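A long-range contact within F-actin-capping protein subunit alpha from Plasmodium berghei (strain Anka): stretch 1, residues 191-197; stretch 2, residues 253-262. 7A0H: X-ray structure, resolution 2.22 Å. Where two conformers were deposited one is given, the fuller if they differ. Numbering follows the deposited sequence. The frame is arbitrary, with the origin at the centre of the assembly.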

ATOM      1  N   SER A 191      -4.012   1.770  13.720  1.00 40.65           N
ATOM      2  CA  SER A 191      -5.109   2.562  14.262  1.00 59.46           C
ATOM      3  C   SER A 191      -6.436   1.789  14.318  1.00 55.31           C
ATOM      4  O   SER A 191      -6.815   1.080  13.376  1.00 48.87           O
ATOM      5  CB  SER A 191      -5.316   3.782  13.425  1.00 49.91           C
ATOM      6  OG  SER A 191      -5.643   3.304  12.119  1.00 57.37           O
ATOM      7  N   TRP A 192      -7.123   1.961  15.434  1.00 48.70           N
ATOM      8  CA  TRP A 192      -8.522   1.601  15.638  1.00 47.59           C
ATOM      9  C   TRP A 192      -9.310   2.884  15.826  1.00 45.40           C
ATOM     10  O   TRP A 192      -8.981   3.716  16.683  1.00 39.86           O
ATOM     11  CB  TRP A 192      -8.655   0.682  16.846  1.00 51.88           C
ATOM     12  CG  TRP A 192     -10.068   0.313  17.339  1.00 58.17           C
ATOM     13  CD1 TRP A 192     -10.839   1.025  18.218  1.00 46.15           C
ATOM     14  CD2 TRP A 192     -10.826  -0.837  16.997  1.00 51.08           C
ATOM     15  NE1 TRP A 192     -12.006   0.398  18.446  1.00 47.90           N
ATOM     16  CE2 TRP A 192     -12.048  -0.759  17.723  1.00 57.71           C
ATOM     17  CE3 TRP A 192     -10.590  -1.943  16.172  1.00 45.40           C
ATOM     18  CZ2 TRP A 192     -13.046  -1.732  17.631  1.00 45.67           C
ATOM     19  CZ3 TRP A 192     -11.573  -2.935  16.095  1.00 47.31           C
ATOM     20  CH2 TRP A 192     -12.797  -2.810  16.824  1.00 55.38           C
ATOM     21  N   ARG A 193     -10.323   3.044  14.995  1.00 39.07           N
ATOM     22  CA  ARG A 193     -11.237   4.175  14.996  1.00 43.45           C
ATOM     23  C   ARG A 193     -12.689   3.652  14.926  1.00 49.37           C
ATOM     24  O   ARG A 193     -13.091   3.012  13.937  1.00 42.52           O
ATOM     25  CB  ARG A 193     -10.928   5.100  13.793  1.00 43.82           C
ATOM     26  CG  ARG A 193      -9.580   5.848  13.851  1.00 45.85           C
ATOM     27  CD  ARG A 193      -9.515   6.562  15.048  1.00 50.86           C
ATOM     28  NE  ARG A 193      -8.407   7.436  15.238  1.00 43.84           N
ATOM     29  CZ  ARG A 193      -7.220   7.121  15.720  1.00 55.48           C
ATOM     30  NH1 ARG A 193      -6.917   5.896  16.039  1.00 47.93           N
ATOM     31  NH2 ARG A 193      -6.309   8.098  15.871  1.00 47.29           N
ATOM     32  N   SER A 194     -13.486   3.947  15.944  1.00 42.00           N
ATOM     33  CA  SER A 194     -14.872   3.441  16.037  1.00 38.10           C
ATOM     34  C   SER A 194     -15.813   4.623  16.229  1.00 35.87           C
ATOM     35  O   SER A 194     -15.757   5.326  17.261  1.00 36.97           O
ATOM     36  CB  SER A 194     -15.023   2.429  17.192  1.00 41.77           C
ATOM     37  OG  SER A 194     -16.386   2.006  17.316  1.00 39.20           O
ATOM     38  N   SER A 195     -16.654   4.872  15.257  1.00 32.47           N
ATOM     39  CA  SER A 195     -17.374   6.123  15.273  1.00 41.36           C
ATOM     40  C   SER A 195     -18.858   5.910  15.080  1.00 35.82           C
ATOM     41  O   SER A 195     -19.272   5.062  14.267  1.00 39.15           O
ATOM     42  CB  SER A 195     -16.768   7.143  14.153  1.00 38.77           C
ATOM     43  OG  SER A 195     -16.879   6.554  12.872  1.00 44.12           O
ATOM     44  N   TRP A 196     -19.660   6.720  15.775  1.00 47.19           N
ATOM     45  CA  TRP A 196     -21.100   6.450  15.960  1.00 40.83           C
ATOM     46  C   TRP A 196     -21.840   7.770  15.937  1.00 43.37           C
ATOM     47  O   TRP A 196     -21.414   8.752  16.591  1.00 43.42           O
ATOM     48  CB  TRP A 196     -21.326   5.694  17.307  1.00 42.89           C
ATOM     49  CG  TRP A 196     -20.596   4.397  17.227  1.00 35.63           C
ATOM     50  CD1 TRP A 196     -19.294   4.176  17.589  1.00 39.09           C
ATOM     51  CD2 TRP A 196     -21.079   3.159  16.672  1.00 39.94           C
ATOM     52  NE1 TRP A 196     -18.897   2.901  17.217  1.00 39.51           N
ATOM     53  CE2 TRP A 196     -19.985   2.254  16.688  1.00 33.80           C
ATOM     54  CE3 TRP A 196     -22.335   2.728  16.197  1.00 41.31           C
ATOM     55  CZ2 TRP A 196     -20.132   0.886  16.326  1.00 40.89           C
ATOM     56  CZ3 TRP A 196     -22.461   1.408  15.748  1.00 41.42           C
ATOM     57  CH2 TRP A 196     -21.352   0.493  15.832  1.00 49.43           C
ATOM     58  N   ASN A 197     -22.883   7.806  15.124  1.00 34.32           N
ATOM     59  CA  ASN A 197     -23.766   8.962  15.070  1.00 48.96           C
ATOM     60  C   ASN A 197     -25.237   8.594  15.342  1.00 52.25           C
ATOM     61  O   ASN A 197     -25.758   7.564  14.871  1.00 42.93           O
ATOM     62  CB  ASN A 197     -23.657   9.588  13.700  1.00 57.74           C
ATOM     63  CG  ASN A 197     -24.138  10.987  13.675  1.00 60.53           C
ATOM     64  OD1 ASN A 197     -23.527  11.883  14.251  1.00 48.78           O
ATOM     65  ND2 ASN A 197     -25.259  11.196  13.015  1.00 52.00           N
ATOM     66  N   VAL A 253     -25.218  -1.396  21.933  1.00 40.06           N
ATOM     67  CA  VAL A 253     -25.055  -1.678  20.501  1.00 40.82           C
ATOM     68  C   VAL A 253     -23.597  -1.527  20.038  1.00 41.00           C
ATOM     69  O   VAL A 253     -23.105  -2.282  19.192  1.00 43.15           O
ATOM     70  CB  VAL A 253     -25.931  -0.701  19.710  1.00 38.66           C
ATOM     71  CG1 VAL A 253     -25.658  -0.912  18.229  1.00 42.60           C
ATOM     72  CG2 VAL A 253     -27.403  -0.889  19.992  1.00 50.57           C
ATOM     73  N   ILE A 254     -22.918  -0.489  20.491  1.00 43.14           N
ATOM     74  CA  ILE A 254     -21.495  -0.347  20.214  1.00 41.77           C
ATOM     75  C   ILE A 254     -20.734  -1.543  20.762  1.00 42.76           C
ATOM     76  O   ILE A 254     -19.851  -2.099  20.079  1.00 40.38           O
ATOM     77  CB  ILE A 254     -20.969   0.989  20.796  1.00 42.42           C
ATOM     78  CG1 ILE A 254     -21.460   2.166  19.941  1.00 36.46           C
ATOM     79  CG2 ILE A 254     -19.473   1.013  20.835  1.00 42.82           C
ATOM     80  CD1 ILE A 254     -21.385   3.464  20.702  1.00 34.81           C
ATOM     81  N   ARG A 255     -21.067  -1.972  22.002  1.00 40.70           N
ATOM     82  CA  ARG A 255     -20.400  -3.148  22.582  1.00 39.59           C
ATOM     83  C   ARG A 255     -20.533  -4.366  21.657  1.00 45.33           C
ATOM     84  O   ARG A 255     -19.562  -5.077  21.369  1.00 44.57           O
ATOM     85  CB  ARG A 255     -20.970  -3.445  23.986  1.00 50.13           C
ATOM     86  CG  ARG A 255     -20.492  -4.782  24.612  1.00 38.33           C
ATOM     87  CD  ARG A 255     -20.935  -4.953  26.092  1.00 46.78           C
ATOM     88  NE  ARG A 255     -22.395  -4.804  26.226  1.00 45.25           N
ATOM     89  CZ  ARG A 255     -23.002  -4.471  27.344  1.00 49.04           C
ATOM     90  NH1 ARG A 255     -22.271  -4.290  28.471  1.00 48.36           N
ATOM     91  NH2 ARG A 255     -24.317  -4.328  27.323  1.00 46.12           N
ATOM     92  N   GLU A 256     -21.717  -4.553  21.097  1.00 42.09           N
ATOM     93  CA  GLU A 256     -21.970  -5.715  20.254  1.00 46.16           C
ATOM     94  C   GLU A 256     -21.329  -5.571  18.887  1.00 47.31           C
ATOM     95  O   GLU A 256     -20.828  -6.553  18.308  1.00 49.94           O
ATOM     96  CB  GLU A 256     -23.488  -5.851  20.092  1.00 47.07           C
ATOM     97  CG  GLU A 256     -23.950  -7.140  19.495  1.00 82.85           C
ATOM     98  CD  GLU A 256     -25.332  -7.037  18.826  1.00 92.82           C
ATOM     99  OE1 GLU A 256     -25.895  -5.908  18.747  1.00 99.11           O
ATOM    100  OE2 GLU A 256     -25.812  -8.093  18.322  1.00108.22           O
ATOM    101  N   CYS A 257     -21.462  -4.401  18.280  1.00 44.24           N
ATOM    102  CA  CYS A 257     -20.804  -4.207  16.966  1.00 49.80           C
ATOM    103  C   CYS A 257     -19.282  -4.368  17.054  1.00 45.58           C
ATOM    104  O   CYS A 257     -18.662  -4.986  16.169  1.00 44.82           O
ATOM    105  CB  CYS A 257     -21.239  -2.858  16.437  1.00 44.73           C
ATOM    106  SG  CYS A 257     -23.030  -2.837  16.010  1.00 50.64           S
ATOM    107  N   GLU A 258     -18.667  -3.988  18.166  1.00 45.40           N
ATOM    108  CA  GLU A 258     -17.214  -4.139  18.241  1.00 43.83           C
ATOM    109  C   GLU A 258     -16.871  -5.596  18.431  1.00 49.18           C
ATOM    110  O   GLU A 258     -15.885  -6.096  17.877  1.00 44.47           O
ATOM    111  CB  GLU A 258     -16.657  -3.237  19.342  1.00 39.00           C
ATOM    112  CG  GLU A 258     -16.786  -1.628  18.939  1.00 38.60           C
ATOM    113  CD  GLU A 258     -15.899  -0.712  19.760  1.00 44.46           C
ATOM    114  OE1 GLU A 258     -15.415  -1.148  20.803  1.00 45.70           O
ATOM    115  OE2 GLU A 258     -15.720   0.446  19.429  1.00 43.89           O
ATOM    116  N   ASN A 259     -17.708  -6.302  19.189  1.00 42.94           N
ATOM    117  CA  ASN A 259     -17.581  -7.758  19.293  1.00 44.51           C
ATOM    118  C   ASN A 259     -17.717  -8.416  17.923  1.00 41.10           C
ATOM    119  O   ASN A 259     -17.045  -9.393  17.634  1.00 46.16           O
ATOM    120  CB  ASN A 259     -18.709  -8.333  20.220  1.00 54.18           C
ATOM    121  CG  ASN A 259     -18.346  -8.290  21.700  1.00 57.98           C
ATOM    122  OD1 ASN A 259     -17.174  -8.455  22.044  1.00 58.73           O
ATOM    123  ND2 ASN A 259     -19.367  -8.089  22.594  1.00 57.88           N
ATOM    124  N   ASP A 260     -18.618  -7.914  17.081  0.56 44.71           N
ATOM    125  CA  ASP A 260     -18.824  -8.527  15.762  0.56 50.08           C
ATOM    126  C   ASP A 260     -17.587  -8.356  14.867  0.56 50.51           C
ATOM    127  O   ASP A 260     -17.259  -9.264  14.088  0.56 46.32           O
ATOM    128  CB  ASP A 260     -20.115  -7.932  15.165  0.56 46.40           C
ATOM    129  CG  ASP A 260     -20.498  -8.523  13.778  0.56 58.79           C
ATOM    130  OD1 ASP A 260     -20.384  -9.765  13.536  0.56 61.74           O
ATOM    131  OD2 ASP A 260     -20.978  -7.709  12.924  0.56 55.96           O
ATOM    132  N   VAL A 261     -16.858  -7.226  14.987  1.00 50.13           N
ATOM    133  CA  VAL A 261     -15.621  -7.047  14.201  1.00 48.04           C
ATOM    134  C   VAL A 261     -14.538  -7.986  14.726  1.00 46.02           C
ATOM    135  O   VAL A 261     -13.813  -8.640  13.957  1.00 54.53           O
ATOM    136  CB  VAL A 261     -15.148  -5.566  14.249  1.00 51.53           C
ATOM    137  CG1 VAL A 261     -13.708  -5.424  13.687  1.00 51.49           C
ATOM    138  CG2 VAL A 261     -16.099  -4.641  13.492  1.00 47.27           C
ATOM    139  N   LEU A 262     -14.439  -8.091  16.047  1.00 48.70           N
ATOM    140  CA  LEU A 262     -13.502  -9.029  16.643  1.00 52.74           C
ATOM    141  C   LEU A 262     -13.742 -10.407  16.097  1.00 54.16           C
ATOM    142  O   LEU A 262     -12.812 -11.123  15.715  1.00 62.69           O
ATOM    143  CB  LEU A 262     -13.681  -9.041  18.143  1.00 51.68           C
ATOM    144  CG  LEU A 262     -12.619  -9.745  18.952  1.00 77.77           C
ATOM    145  CD1 LEU A 262     -12.774  -9.426  20.432  1.00 84.88           C
ATOM    146  CD2 LEU A 262     -12.740 -11.212  18.725  1.00 90.12           C
TER

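A strand, residues 191-197, packs against a helix, residues 253-262. The two run at 141° to each other, nearer antiparallel than parallel. Their axes come no closer than 10.6 Å, so side chains must fill the space between the backbones. Together the stretches bury 357 Å² in this contact.

The strand alternates. Trp192, Ser194 and Trp196 point their CA-to-CB bonds toward the helix. Arg193 and Ser195 point away and take no part. The result is a simple relief: two large indole rings with a small serine between them. The low point is at Ser194, and the helix answers it with the long side chain of Glu258.

Glu258 points toward the strand and reaches into this gap. Ser194 OG donates a hydrogen bond to Glu258 OE2 at 2.7 Å. The reach is needed, because the CA atoms of Ser194 and Glu258 lie 8.2 Å apart. Chi2 of Glu258 is t, which extends the chain, and the side chain as a whole covers most of the distance. A serine suits the strand side: it is short enough to leave room and still offers a hydroxyl.

That hydroxyl is used twice. Trp196 NE1 donates to Ser194 OG at 2.7 Å, with a nearly straight N-H...acceptor angle of 173°. Ser194 OG then donates to Glu258 OE2. The chain of two bonds runs from indole to hydroxyl to carboxylate. It satisfies the indole NH within a buried site and ties the Trp196 ring to the polar centre of the contact. The other carboxylate oxygen, Glu258 OE1, is hydrogen-bonded elsewhere in the structure.

Trp196 is the more covered of the two tryptophans, with 99 Å² against the helix. Its chi1 is m. Ile254 sits over one face of the indole. Ile254 CG1 lies 3.4 Å from Trp196 CD2 and 3.5 Å from the centroid of the Trp196 five-membered ring, only 10° off the ring normal. This is a CH-pi contact. The CA-to-CB bond of Ile254 points sideways, but the end of the side chain comes nearer the strand. An aliphatic side chain suits a flat aromatic surface, and here the CG1 methylene of Ile254 settles directly on the ring.

The six-membered end of the same indole meets Cys257. Trp196 CH2 is 3.4 Å from Cys257 CB. The ring comes up against the first carbon of the cysteine side chain, close to the helix backbone. Cys257 SG is 5.0 Å from the centroid of the Trp196 six-membered ring, in an oblique position.

Trp192 fills the other end, with chi1 t and 68 Å² covered. Its edge meets the carboxylate: Trp192 CZ2 lies 3.7 Å from Glu258 CD, near the ring plane. Nearly one turn further along the helix from Glu258, Val261 points toward the strand, and Val261 CG1 packs 4.1 Å from Trp192 CZ3. The compact valine adds apolar cover beside the indole. Ile254, Cys257, Glu258 and Val261 thus form the helix surface that receives the two tryptophans.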